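Local coordinates for sulfite dehydrogenase (Paracoccus pantotrophus, PDB 2XTS) that oxidises protein-bound sulfane sulfur at a molybdenum cofactor and probably hands the electrons to the haem c of its cytochrome partner, at the interface of chains A and C and the interface of chains A and B. Sequence-based numbering; all coordinates share one arbitrary frame. Chains: chain A/B, Sulfite dehydrogenase; chain C, Cytochrome.

Contact 1: the interface of chains A and C. Residues chain A 236-238, 243; chain C 21-23, 84-85, 88.
A:Glu238 and C:Thr88 meet where a loop of the molybdopterin-binding subunit touches the first turn of helix 86-96 in its c-type cytochrome partner. Hydroxyl OG1 of C:Thr88 donates to the backbone carbonyl O of A:Glu238 at 2.8 Å, nearly along the C=O axis (178°). OG1 stands anti to the threonine's own carbonyl carbon (chi1 -43°), pointing it at the acceptor, while CG2, anti to the backbone N, lies 3.5 Å from hydroxyl OG1 of A:Thr243. An alanine here would probably leave the A:Glu238 carbonyl without its protein donor across the interface and open a small gap beside A:Thr243. A water lies 2.7 Å from A:Val237 O and 2.6 Å from C:Val21 O, and more distantly from A:Glu238 O; three carbonyl oxygens surround it, more than its two hydrogens can serve at once. On the apolar side, the chain of A:Glu238, bent at chi2, lies across the neighbouring C:Pro23 and C:Tyr85, its CG 3.8 Å from C:Pro23 CG and 3.9 Å from C:Tyr85 CE2. The tyrosine ring is steadied in turn, with C:Pro23 CB over one face's rim and C:Pro84 CB over the other's. C:Pro84 also packs against A:Thr243, next to A:Ser244 of the haem c pocket.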
loop_
_atom_site.group_PDB
_atom_site.type_symbol
_atom_site.label_atom_id
_atom_site.label_comp_id
_atom_site.label_asym_id
_atom_site.label_seq_id
_atom_site.Cartn_x
_atom_site.Cartn_y
_atom_site.Cartn_z
ATOM N N ALA A 236 -10.196 -35.236 -0.666
ATOM C CA ALA A 236 -9.920 -34.216 0.311
ATOM C C ALA A 236 -9.295 -34.865 1.542
ATOM O O ALA A 236 -9.658 -35.984 1.917
ATOM C CB ALA A 236 -11.203 -33.483 0.673
ATOM N N VAL A 237 -8.392 -34.165 2.204
ATOM C CA VAL A 237 -7.796 -34.706 3.405
ATOM C C VAL A 237 -8.790 -34.718 4.587
ATOM O O VAL A 237 -8.766 -35.615 5.414
ATOM C CB VAL A 237 -6.510 -33.920 3.758
ATOM C CG1 VAL A 237 -5.972 -34.327 5.121
ATOM C CG2 VAL A 237 -5.481 -34.086 2.632
ATOM N N GLU A 238 -9.666 -33.714 4.632
ATOM C CA GLU A 238 -10.615 -33.516 5.748
ATOM C C GLU A 238 -9.829 -33.303 7.036
ATOM O O GLU A 238 -9.968 -33.999 8.052
ATOM C CB GLU A 238 -11.654 -34.628 5.853
ATOM C CG GLU A 238 -12.373 -34.896 4.538
ATOM C CD GLU A 238 -13.434 -33.882 4.171
ATOM O OE1 GLU A 238 -13.263 -32.672 4.421
ATOM O OE2 GLU A 238 -14.447 -34.327 3.604
ATOM N N THR A 243 -12.999 -29.572 9.188
ATOM C CA THR A 243 -13.920 -30.513 9.830
ATOM C C THR A 243 -14.379 -29.912 11.162
ATOM O O THR A 243 -15.511 -29.438 11.302
ATOM C CB THR A 243 -13.276 -31.919 10.036
ATOM O OG1 THR A 243 -12.020 -31.788 10.733
ATOM C CG2 THR A 243 -13.033 -32.616 8.698
ATOM N N VAL C 21 -3.114 -37.684 7.088
ATOM C CA VAL C 21 -3.897 -38.916 7.082
ATOM C C VAL C 21 -5.268 -38.586 6.546
ATOM O O VAL C 21 -5.940 -37.678 7.063
ATOM C CB VAL C 21 -4.013 -39.551 8.484
ATOM C CG1 VAL C 21 -4.810 -40.871 8.394
ATOM C CG2 VAL C 21 -2.605 -39.769 9.092
ATOM N N LEU C 22 -5.654 -39.294 5.491
ATOM C CA LEU C 22 -6.964 -39.091 4.886
ATOM C C LEU C 22 -8.001 -40.026 5.532
ATOM O O LEU C 22 -7.621 -40.968 6.195
ATOM C CB LEU C 22 -6.860 -39.261 3.373
ATOM C CG LEU C 22 -5.996 -38.164 2.695
ATOM C CD1 LEU C 22 -4.512 -38.452 2.750
ATOM C CD2 LEU C 22 -6.430 -37.878 1.258
ATOM N N PRO C 23 -9.311 -39.749 5.360
ATOM C CA PRO C 23 -10.330 -40.505 6.108
ATOM C C PRO C 23 -10.329 -42.004 5.858
ATOM O O PRO C 23 -10.722 -42.767 6.739
ATOM C CB PRO C 23 -11.653 -39.861 5.671
ATOM C CG PRO C 23 -11.239 -38.459 5.305
ATOM C CD PRO C 23 -9.889 -38.585 4.674
ATOM N N PRO C 84 -16.133 -35.784 12.172
ATOM C CA PRO C 84 -16.586 -36.891 11.324
ATOM C C PRO C 84 -15.654 -38.081 11.256
ATOM O O PRO C 84 -16.153 -39.183 11.081
ATOM C CB PRO C 84 -16.739 -36.224 9.944
ATOM C CG PRO C 84 -15.764 -35.098 9.956
ATOM C CD PRO C 84 -15.761 -34.586 11.381
ATOM N N TYR C 85 -14.343 -37.855 11.350
ATOM C CA TYR C 85 -13.341 -38.871 11.033
ATOM C C TYR C 85 -12.253 -38.974 12.092
ATOM O O TYR C 85 -11.723 -37.963 12.559
ATOM C CB TYR C 85 -12.649 -38.588 9.675
ATOM C CG TYR C 85 -13.639 -38.416 8.544
ATOM C CD1 TYR C 85 -14.506 -39.442 8.202
ATOM C CD2 TYR C 85 -13.770 -37.201 7.873
ATOM C CE1 TYR C 85 -15.468 -39.266 7.210
ATOM C CE2 TYR C 85 -14.732 -37.012 6.888
ATOM C CZ TYR C 85 -15.566 -38.054 6.554
ATOM O OH TYR C 85 -16.528 -37.869 5.592
ATOM N N THR C 88 -8.556 -37.379 11.267
ATOM C CA THR C 88 -8.257 -35.995 11.605
ATOM C C THR C 88 -7.657 -35.899 13.011
ATOM O O THR C 88 -6.806 -35.053 13.278
ATOM C CB THR C 88 -9.541 -35.164 11.564
ATOM O OG1 THR C 88 -10.308 -35.512 10.404
ATOM C CG2 THR C 88 -9.233 -33.683 11.550
HETATM O O HOH W 1 -8.191 -36.593 7.899
#

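Contact 2: the interface of chains A and C. Residues chain A 42, 132-134, 137-138, 274; chain C 184-185, 192-193.
Two loop segments of the cytochrome, C:Thr184-C:Pro185 and C:Pro192-C:Ala193, lie against helix 136-140 of chain A, the loop that precedes it and the loop residues A:Val42 and A:Gln274. Backbone carbonyl C:Ala193 O accepts from both A:Tyr138 and A:Gln274. Phenol OH of A:Tyr138 reaches it at 2.8 Å from above the carbonyl plane (38° out), whereas amide NE2 of A:Gln274 comes at 3.0 Å within that plane. Inside chain A, NE2 also donates to A:Gln137 OE1 at 2.9 Å, on a lone pair of that oxygen; with A:Gln137 N donating to A:Gln274 OE1, this is likely to hold the amide's rotation and aim its N-H across the interface. C:Thr184 divides its two branches between polar and aromatic partners. Hydroxyl OG1 accepts from A:Glu134 N at 2.9 Å, while methyl CG2, anti to the backbone N, sits over the rim of one face of the A:Tyr138 ring, 3.6 Å from CE2. Two waters extend the polar side, both touching carboxylate oxygen OE2 of A:Glu134; one joins it to C:Thr184 OG1, the other to C:Thr184 N and O. C:Pro192 packs across A:Glu134 CB at about a right angle, with CG 3.9 Å away. The patch fastens the late part of the cytochrome chain onto the molybdenum subunit.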
loop_
_atom_site.group_PDB
_atom_site.type_symbol
_atom_site.label_atom_id
_atom_site.label_comp_id
_atom_site.label_asym_id
_atom_site.label_seq_id
_atom_site.Cartn_x
_atom_site.Cartn_y
_atom_site.Cartn_z
ATOM N N VAL A 42 -9.014 -8.046 20.856
ATOM C CA VAL A 42 -10.109 -8.275 21.809
ATOM C C VAL A 42 -9.783 -9.583 22.537
ATOM O O VAL A 42 -9.990 -10.679 22.018
ATOM C CB VAL A 42 -11.495 -8.375 21.107
ATOM C CG1 VAL A 42 -12.613 -8.580 22.143
ATOM C CG2 VAL A 42 -11.778 -7.158 20.237
ATOM N N GLN A 132 -22.884 -7.159 19.406
ATOM C CA GLN A 132 -21.993 -7.401 20.539
ATOM C C GLN A 132 -20.859 -6.387 20.628
ATOM O O GLN A 132 -20.646 -5.837 21.683
ATOM C CB GLN A 132 -21.429 -8.828 20.510
ATOM C CG GLN A 132 -22.503 -9.921 20.679
ATOM C CD GLN A 132 -21.962 -11.250 21.145
ATOM O OE1 GLN A 132 -20.757 -11.483 21.158
ATOM N NE2 GLN A 132 -22.868 -12.138 21.529
ATOM N N LEU A 133 -20.143 -6.133 19.540
ATOM C CA LEU A 133 -18.959 -5.266 19.597
ATOM C C LEU A 133 -19.255 -3.911 18.953
ATOM O O LEU A 133 -20.095 -3.799 18.077
ATOM C CB LEU A 133 -17.726 -5.946 18.952
ATOM C CG LEU A 133 -17.194 -7.225 19.629
ATOM C CD1 LEU A 133 -16.118 -7.844 18.808
ATOM C CD2 LEU A 133 -16.662 -6.922 20.997
ATOM N N GLU A 134 -18.561 -2.890 19.435
ATOM C CA GLU A 134 -18.854 -1.505 19.101
ATOM C C GLU A 134 -17.796 -0.915 18.172
ATOM O O GLU A 134 -16.751 -0.432 18.631
ATOM C CB GLU A 134 -18.912 -0.709 20.404
ATOM C CG GLU A 134 -19.990 -1.192 21.381
ATOM C CD GLU A 134 -19.879 -0.544 22.742
ATOM O OE1 GLU A 134 -19.724 0.693 22.779
ATOM O OE2 GLU A 134 -19.934 -1.278 23.764
ATOM N N GLN A 137 -14.328 -1.698 12.981
ATOM C CA GLN A 137 -13.035 -2.373 13.121
ATOM C C GLN A 137 -13.257 -3.772 13.696
ATOM O O GLN A 137 -12.645 -4.760 13.259
ATOM C CB GLN A 137 -12.128 -1.575 14.061
ATOM C CG GLN A 137 -10.833 -2.281 14.379
ATOM C CD GLN A 137 -9.726 -1.352 14.814
ATOM O OE1 GLN A 137 -10.006 -0.276 15.347
ATOM N NE2 GLN A 137 -8.482 -1.757 14.586
ATOM N N TYR A 138 -14.151 -3.864 14.684
ATOM C CA TYR A 138 -14.377 -5.122 15.409
ATOM C C TYR A 138 -15.351 -6.048 14.691
ATOM O O TYR A 138 -15.161 -7.254 14.658
ATOM C CB TYR A 138 -14.863 -4.825 16.846
ATOM C CG TYR A 138 -13.922 -3.896 17.547
ATOM C CD1 TYR A 138 -12.682 -4.336 17.971
ATOM C CD2 TYR A 138 -14.238 -2.571 17.724
ATOM C CE1 TYR A 138 -11.793 -3.479 18.565
ATOM C CE2 TYR A 138 -13.337 -1.694 18.291
ATOM C CZ TYR A 138 -12.125 -2.163 18.728
ATOM O OH TYR A 138 -11.200 -1.322 19.284
ATOM N N GLN A 274 -16.913 4.166 16.005
ATOM C CA GLN A 274 -15.631 4.798 16.274
ATOM C C GLN A 274 -15.460 6.114 15.531
ATOM O O GLN A 274 -14.419 6.740 15.677
ATOM C CB GLN A 274 -14.493 3.865 15.838
ATOM C CG GLN A 274 -14.373 2.563 16.616
ATOM C CD GLN A 274 -13.617 1.525 15.825
ATOM O OE1 GLN A 274 -14.124 1.022 14.819
ATOM N NE2 GLN A 274 -12.380 1.213 16.253
ATOM N N THR C 184 -16.327 -4.304 24.388
ATOM C CA THR C 184 -15.358 -3.842 23.417
ATOM C C THR C 184 -14.210 -3.124 24.132
ATOM O O THR C 184 -14.440 -2.393 25.089
ATOM C CB THR C 184 -16.055 -2.870 22.451
ATOM O OG1 THR C 184 -17.218 -3.495 21.888
ATOM C CG2 THR C 184 -15.150 -2.453 21.326
ATOM N N PRO C 185 -12.966 -3.309 23.670
ATOM C CA PRO C 185 -11.909 -2.511 24.277
ATOM C C PRO C 185 -12.233 -1.031 24.180
ATOM O O PRO C 185 -12.912 -0.612 23.247
ATOM C CB PRO C 185 -10.690 -2.828 23.417
ATOM C CG PRO C 185 -11.041 -4.055 22.624
ATOM C CD PRO C 185 -12.492 -4.174 22.577
ATOM N N PRO C 192 -15.171 3.369 22.255
ATOM C CA PRO C 192 -14.551 2.204 21.617
ATOM C C PRO C 192 -13.091 2.477 21.232
ATOM O O PRO C 192 -12.765 3.535 20.684
ATOM C CB PRO C 192 -15.419 1.978 20.379
ATOM C CG PRO C 192 -16.799 2.532 20.799
ATOM C CD PRO C 192 -16.465 3.719 21.649
ATOM N N ALA C 193 -12.214 1.536 21.531
ATOM C CA ALA C 193 -10.813 1.765 21.297
ATOM C C ALA C 193 -10.563 2.094 19.830
ATOM O O ALA C 193 -11.112 1.466 18.933
ATOM C CB ALA C 193 -9.971 0.610 21.743
HETATM O O HOH W 2 -19.523 -3.994 23.447
HETATM O O HOH W 3 -17.508 -1.562 25.299
#

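Contact 3: the interface of chains A and C. Residues chain A 339, 377, 387-390; chain C 172-175.
A:Ile389 and C:Ile174 pair in an antiparallel beta bridge, with C:Thr175 N donating to A:Glu388 O at 2.9 Å and A:Ala390 N returning a bond of the same length to C:Glu173 O. The end of chain A joins in, since the terminal carboxylate oxygen OXT of A:Ala390 accepts from C:Glu173 N at 3.0 Å. C:Ile174 lays its side chain against apolar groups of chain A. CG1 stands anti to the carbonyl carbon (chi1 -68°) and the chain runs on extended, which carries the tip methyl CD1 over the centre of one face of the A:Trp377 indole, 3.5 Å from CD2. The methyl covers both rings of the indole in a CH-pi contact, the two side chains crossing at about a right angle. The other branch of C:Ile174, CG2, packs 4.0 Å from A:Val387 CG1, and CG1 rests near A:Ile389 CG2. A:Ile389 and C:Val172 lie side by side, pointing the same way, and A:Leu339 CD1 comes in beside A:Ile389, 3.6 Å from the carbonyl C:Val172 O. A water links carboxylate oxygen OE1 of A:Glu388 at 2.7 Å to hydroxyl OG1 of C:Thr175. Backbone pairing adds cytochrome strand 174-177 to strand 384-389 of chain A, and the isoleucine on its indole face probably helps to set the register.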
loop_
_atom_site.group_PDB
_atom_site.type_symbol
_atom_site.label_atom_id
_atom_site.label_comp_id
_atom_site.label_asym_id
_atom_site.label_seq_id
_atom_site.Cartn_x
_atom_site.Cartn_y
_atom_site.Cartn_z
ATOM N N LEU A 339 -30.991 5.366 10.687
ATOM C CA LEU A 339 -30.607 3.965 10.740
ATOM C C LEU A 339 -29.914 3.657 9.427
ATOM O O LEU A 339 -30.545 3.366 8.409
ATOM C CB LEU A 339 -31.819 3.069 10.971
ATOM C CG LEU A 339 -32.421 3.145 12.375
ATOM C CD1 LEU A 339 -33.809 2.507 12.353
ATOM C CD2 LEU A 339 -31.521 2.518 13.444
ATOM N N TRP A 377 -27.132 2.952 14.173
ATOM C CA TRP A 377 -28.039 3.963 14.712
ATOM C C TRP A 377 -27.266 5.249 14.960
ATOM O O TRP A 377 -26.421 5.300 15.831
ATOM C CB TRP A 377 -28.686 3.447 15.993
ATOM C CG TRP A 377 -29.645 4.384 16.653
ATOM C CD1 TRP A 377 -30.455 5.294 16.067
ATOM C CD2 TRP A 377 -29.928 4.437 18.051
ATOM N NE1 TRP A 377 -31.238 5.927 17.015
ATOM C CE2 TRP A 377 -30.944 5.400 18.240
ATOM C CE3 TRP A 377 -29.451 3.731 19.161
ATOM C CZ2 TRP A 377 -31.455 5.709 19.500
ATOM C CZ3 TRP A 377 -29.961 4.046 20.426
ATOM C CH2 TRP A 377 -30.951 5.024 20.577
ATOM N N VAL A 387 -26.496 -1.697 16.226
ATOM C CA VAL A 387 -27.802 -2.199 16.631
ATOM C C VAL A 387 -28.281 -3.266 15.680
ATOM O O VAL A 387 -27.808 -3.341 14.567
ATOM C CB VAL A 387 -28.870 -1.063 16.699
ATOM C CG1 VAL A 387 -28.437 0.008 17.689
ATOM C CG2 VAL A 387 -29.160 -0.474 15.346
ATOM N N GLU A 388 -29.238 -4.083 16.131
ATOM C CA GLU A 388 -30.136 -4.821 15.230
ATOM C C GLU A 388 -31.478 -4.135 15.259
ATOM O O GLU A 388 -31.851 -3.543 16.274
ATOM C CB GLU A 388 -30.335 -6.280 15.635
ATOM C CG GLU A 388 -29.100 -7.111 15.501
ATOM C CD GLU A 388 -29.355 -8.605 15.581
ATOM O OE1 GLU A 388 -30.471 -9.035 15.932
ATOM O OE2 GLU A 388 -28.428 -9.395 15.323
ATOM N N ILE A 389 -32.192 -4.235 14.151
ATOM C CA ILE A 389 -33.551 -3.748 14.056
ATOM C C ILE A 389 -34.443 -4.853 13.490
ATOM O O ILE A 389 -33.991 -5.727 12.757
ATOM C CB ILE A 389 -33.662 -2.463 13.198
ATOM C CG1 ILE A 389 -33.112 -2.670 11.788
ATOM C CG2 ILE A 389 -33.019 -1.289 13.926
ATOM C CD1 ILE A 389 -33.399 -1.468 10.878
ATOM N N ALA A 390 -35.719 -4.806 13.855
ATOM C CA ALA A 390 -36.692 -5.801 13.382
ATOM C C ALA A 390 -38.105 -5.252 13.482
ATOM O O ALA A 390 -39.054 -5.930 13.064
ATOM C CB ALA A 390 -36.590 -7.100 14.196
ATOM O OXT ALA A 390 -38.335 -4.171 14.011
ATOM N N VAL C 172 -38.294 -1.635 11.731
ATOM C CA VAL C 172 -37.189 -0.729 12.071
ATOM C C VAL C 172 -37.107 -0.378 13.555
ATOM O O VAL C 172 -36.453 0.588 13.947
ATOM C CB VAL C 172 -37.257 0.566 11.224
ATOM C CG1 VAL C 172 -37.035 0.228 9.777
ATOM C CG2 VAL C 172 -38.596 1.302 11.424
ATOM N N GLU C 173 -37.717 -1.213 14.396
ATOM C CA GLU C 173 -37.568 -1.072 15.841
ATOM C C GLU C 173 -36.212 -1.602 16.286
ATOM O O GLU C 173 -35.832 -2.709 15.922
ATOM C CB GLU C 173 -38.685 -1.843 16.574
ATOM C CG GLU C 173 -38.505 -2.062 18.076
ATOM C CD GLU C 173 -39.689 -2.789 18.700
ATOM O OE1 GLU C 173 -40.842 -2.327 18.517
ATOM O OE2 GLU C 173 -39.469 -3.818 19.383
ATOM N N ILE C 174 -35.528 -0.855 17.144
ATOM C CA ILE C 174 -34.234 -1.324 17.665
ATOM C C ILE C 174 -34.463 -2.473 18.650
ATOM O O ILE C 174 -35.232 -2.323 19.608
ATOM C CB ILE C 174 -33.428 -0.176 18.297
ATOM C CG1 ILE C 174 -32.994 0.804 17.221
ATOM C CG2 ILE C 174 -32.172 -0.718 19.025
ATOM C CD1 ILE C 174 -32.479 2.063 17.799
ATOM N N THR C 175 -33.832 -3.621 18.382
ATOM C CA THR C 175 -34.000 -4.832 19.194
ATOM C C THR C 175 -32.779 -5.266 19.978
ATOM O O THR C 175 -32.918 -5.892 21.014
ATOM C CB THR C 175 -34.392 -6.035 18.343
ATOM O OG1 THR C 175 -33.432 -6.171 17.298
ATOM C CG2 THR C 175 -35.790 -5.859 17.784
HETATM O O HOH W 4 -33.104 -8.551 16.226
#

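Contact 4: the interface of chains A and B. Residues chain A 27, 68, 197, 199-201; chain B 60-62, 65, 67.
A:Phe197 and B:Glu62 form the tight end between two copies of the molybdenum subunit. Methylene CB of B:Glu62 lies over the centre of one ring face, 3.6 Å from A:Phe197 CG, and its CG continues toward the far rim, 3.7 Å from CE2. B:Glu62 N donates to A:Gly200 O at 2.9 Å, on the turn that links strands 193-198 and 201-202. B:Pro67 runs alongside A:Glu201 in the opposite direction, its CG 3.4 Å from carbonyl A:Asn199 O and 3.5 Å from carboxylate oxygen OE1 of A:Glu201. Toward A:Tyr27 and A:Gln68 the fit is looser; both lose little surface to the partner, and A:Gln68 NE2 stays 3.9 Å from B:Pro67 CB. Here the hydrogen bonds run within chain A. A:Tyr27 OH donates to the syn lone pair of A:Glu201 OE1 at 2.6 Å, and A:Gln68 NE2 meets OE2 at 2.8 Å from above the carboxylate plane, so each oxygen has a donor and the group is kept from turning. A:Gln68 is steadied in turn by A:Asn199 ND2. An alanine in place of A:Glu201 would probably leave both donors without their mate and a gap against B:Pro67. Repeated by two-fold symmetry, the patch probably helps to hold the dimer of molybdenum subunits together.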
loop_
_atom_site.group_PDB
_atom_site.type_symbol
_atom_site.label_atom_id
_atom_site.label_comp_id
_atom_site.label_asym_id
_atom_site.label_seq_id
_atom_site.Cartn_x
_atom_site.Cartn_y
_atom_site.Cartn_z
ATOM N N TYR A 27 12.986 3.871 6.714
ATOM C CA TYR A 27 11.722 3.177 6.536
ATOM C C TYR A 27 10.762 3.758 7.585
ATOM O O TYR A 27 10.905 3.518 8.795
ATOM C CB TYR A 27 11.851 1.656 6.674
ATOM C CG TYR A 27 10.678 0.958 6.019
ATOM C CD1 TYR A 27 9.410 0.984 6.598
ATOM C CD2 TYR A 27 10.804 0.343 4.783
ATOM C CE1 TYR A 27 8.325 0.391 5.995
ATOM C CE2 TYR A 27 9.731 -0.256 4.158
ATOM C CZ TYR A 27 8.480 -0.230 4.768
ATOM O OH TYR A 27 7.375 -0.785 4.195
ATOM N N GLN A 68 -0.197 -2.448 4.979
ATOM C CA GLN A 68 0.136 -3.747 5.477
ATOM C C GLN A 68 0.522 -3.732 6.945
ATOM O O GLN A 68 0.314 -4.732 7.632
ATOM C CB GLN A 68 1.178 -4.452 4.598
ATOM C CG GLN A 68 2.360 -3.626 4.182
ATOM C CD GLN A 68 2.200 -2.878 2.866
ATOM O OE1 GLN A 68 1.109 -2.421 2.519
ATOM N NE2 GLN A 68 3.286 -2.774 2.123
ATOM N N PHE A 197 5.017 -11.027 -2.859
ATOM C CA PHE A 197 4.957 -9.572 -2.649
ATOM C C PHE A 197 3.521 -9.167 -2.380
ATOM O O PHE A 197 2.604 -9.720 -2.968
ATOM C CB PHE A 197 5.426 -8.837 -3.907
ATOM C CG PHE A 197 6.827 -9.110 -4.289
ATOM C CD1 PHE A 197 7.887 -8.367 -3.786
ATOM C CD2 PHE A 197 7.093 -10.112 -5.187
ATOM C CE1 PHE A 197 9.194 -8.653 -4.190
ATOM C CE2 PHE A 197 8.393 -10.392 -5.571
ATOM C CZ PHE A 197 9.429 -9.653 -5.084
ATOM N N ASN A 199 1.469 -5.395 -1.745
ATOM C CA ASN A 199 1.531 -3.936 -1.776
ATOM C C ASN A 199 2.985 -3.485 -1.992
ATOM O O ASN A 199 3.514 -2.644 -1.258
ATOM C CB ASN A 199 0.923 -3.347 -0.507
ATOM C CG ASN A 199 -0.577 -3.442 -0.479
ATOM O OD1 ASN A 199 -1.233 -3.695 -1.493
ATOM N ND2 ASN A 199 -1.142 -3.239 0.698
ATOM N N GLY A 200 3.623 -4.103 -2.990
ATOM C CA GLY A 200 4.905 -3.682 -3.470
ATOM C C GLY A 200 6.125 -4.384 -2.933
ATOM O O GLY A 200 7.127 -4.470 -3.606
ATOM N N GLU A 201 6.084 -4.820 -1.690
ATOM C CA GLU A 201 7.247 -5.335 -0.982
ATOM C C GLU A 201 6.996 -6.769 -0.511
ATOM O O GLU A 201 5.918 -7.323 -0.704
ATOM C CB GLU A 201 7.573 -4.405 0.193
ATOM C CG GLU A 201 6.464 -4.300 1.229
ATOM C CD GLU A 201 6.735 -3.332 2.368
ATOM O OE1 GLU A 201 7.815 -2.674 2.392
ATOM O OE2 GLU A 201 5.841 -3.251 3.219
ATOM N N ALA B 60 13.936 -3.494 -5.589
ATOM C CA ALA B 60 13.494 -4.597 -4.744
ATOM C C ALA B 60 11.997 -4.772 -4.711
ATOM O O ALA B 60 11.518 -5.813 -4.254
ATOM C CB ALA B 60 14.001 -4.410 -3.287
ATOM N N LEU B 61 11.246 -3.783 -5.173
ATOM C CA LEU B 61 9.792 -3.810 -5.159
ATOM C C LEU B 61 9.263 -4.603 -6.355
ATOM O O LEU B 61 9.942 -4.800 -7.355
ATOM C CB LEU B 61 9.234 -2.377 -5.133
ATOM C CG LEU B 61 9.662 -1.516 -3.944
ATOM C CD1 LEU B 61 9.149 -0.104 -4.125
ATOM C CD2 LEU B 61 9.228 -2.089 -2.599
ATOM N N GLU B 62 8.012 -5.026 -6.272
ATOM C CA GLU B 62 7.277 -5.612 -7.390
ATOM C C GLU B 62 5.919 -4.926 -7.516
ATOM O O GLU B 62 5.568 -4.001 -6.757
ATOM C CB GLU B 62 7.150 -7.134 -7.278
ATOM C CG GLU B 62 8.041 -7.904 -8.253
ATOM C CD GLU B 62 7.566 -7.902 -9.693
ATOM O OE1 GLU B 62 6.488 -7.347 -9.978
ATOM O OE2 GLU B 62 8.267 -8.539 -10.538
ATOM N N ILE B 65 2.175 -0.693 -6.457
ATOM C CA ILE B 65 1.917 0.137 -5.283
ATOM C C ILE B 65 3.218 0.309 -4.516
ATOM O O ILE B 65 3.867 -0.668 -4.174
ATOM C CB ILE B 65 0.855 -0.522 -4.369
ATOM C CG1 ILE B 65 -0.504 -0.609 -5.080
ATOM C CG2 ILE B 65 0.772 0.179 -3.017
ATOM C CD1 ILE B 65 -1.127 0.720 -5.438
ATOM N N PRO B 67 5.152 0.937 -1.151
ATOM C CA PRO B 67 4.928 1.040 0.291
ATOM C C PRO B 67 5.298 2.433 0.787
ATOM O O PRO B 67 6.418 2.894 0.559
ATOM C CB PRO B 67 5.843 -0.030 0.890
ATOM C CG PRO B 67 6.229 -0.911 -0.226
ATOM C CD PRO B 67 6.217 -0.022 -1.460
#

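Contacts 1, 2 and 3 all join chain A to the same cytochrome chain, whereas contact 4 joins it to its own copy. Contacts 2 and 3 are neighbours, about 19 Å between the centres of their C-alpha atoms, and both use the late part of chain C; contact 1 uses its earlier part, residues 21-88. Contact 1 lies about 36 Å from contact 2 and 42 Å from contact 3, so the cytochrome is gripped at well-separated places. Contact 4 is about 38, 30 and 43 Å from contacts 1, 2 and 3. No residue is shared, and the spacing is consistent with one chain A carrying both partners.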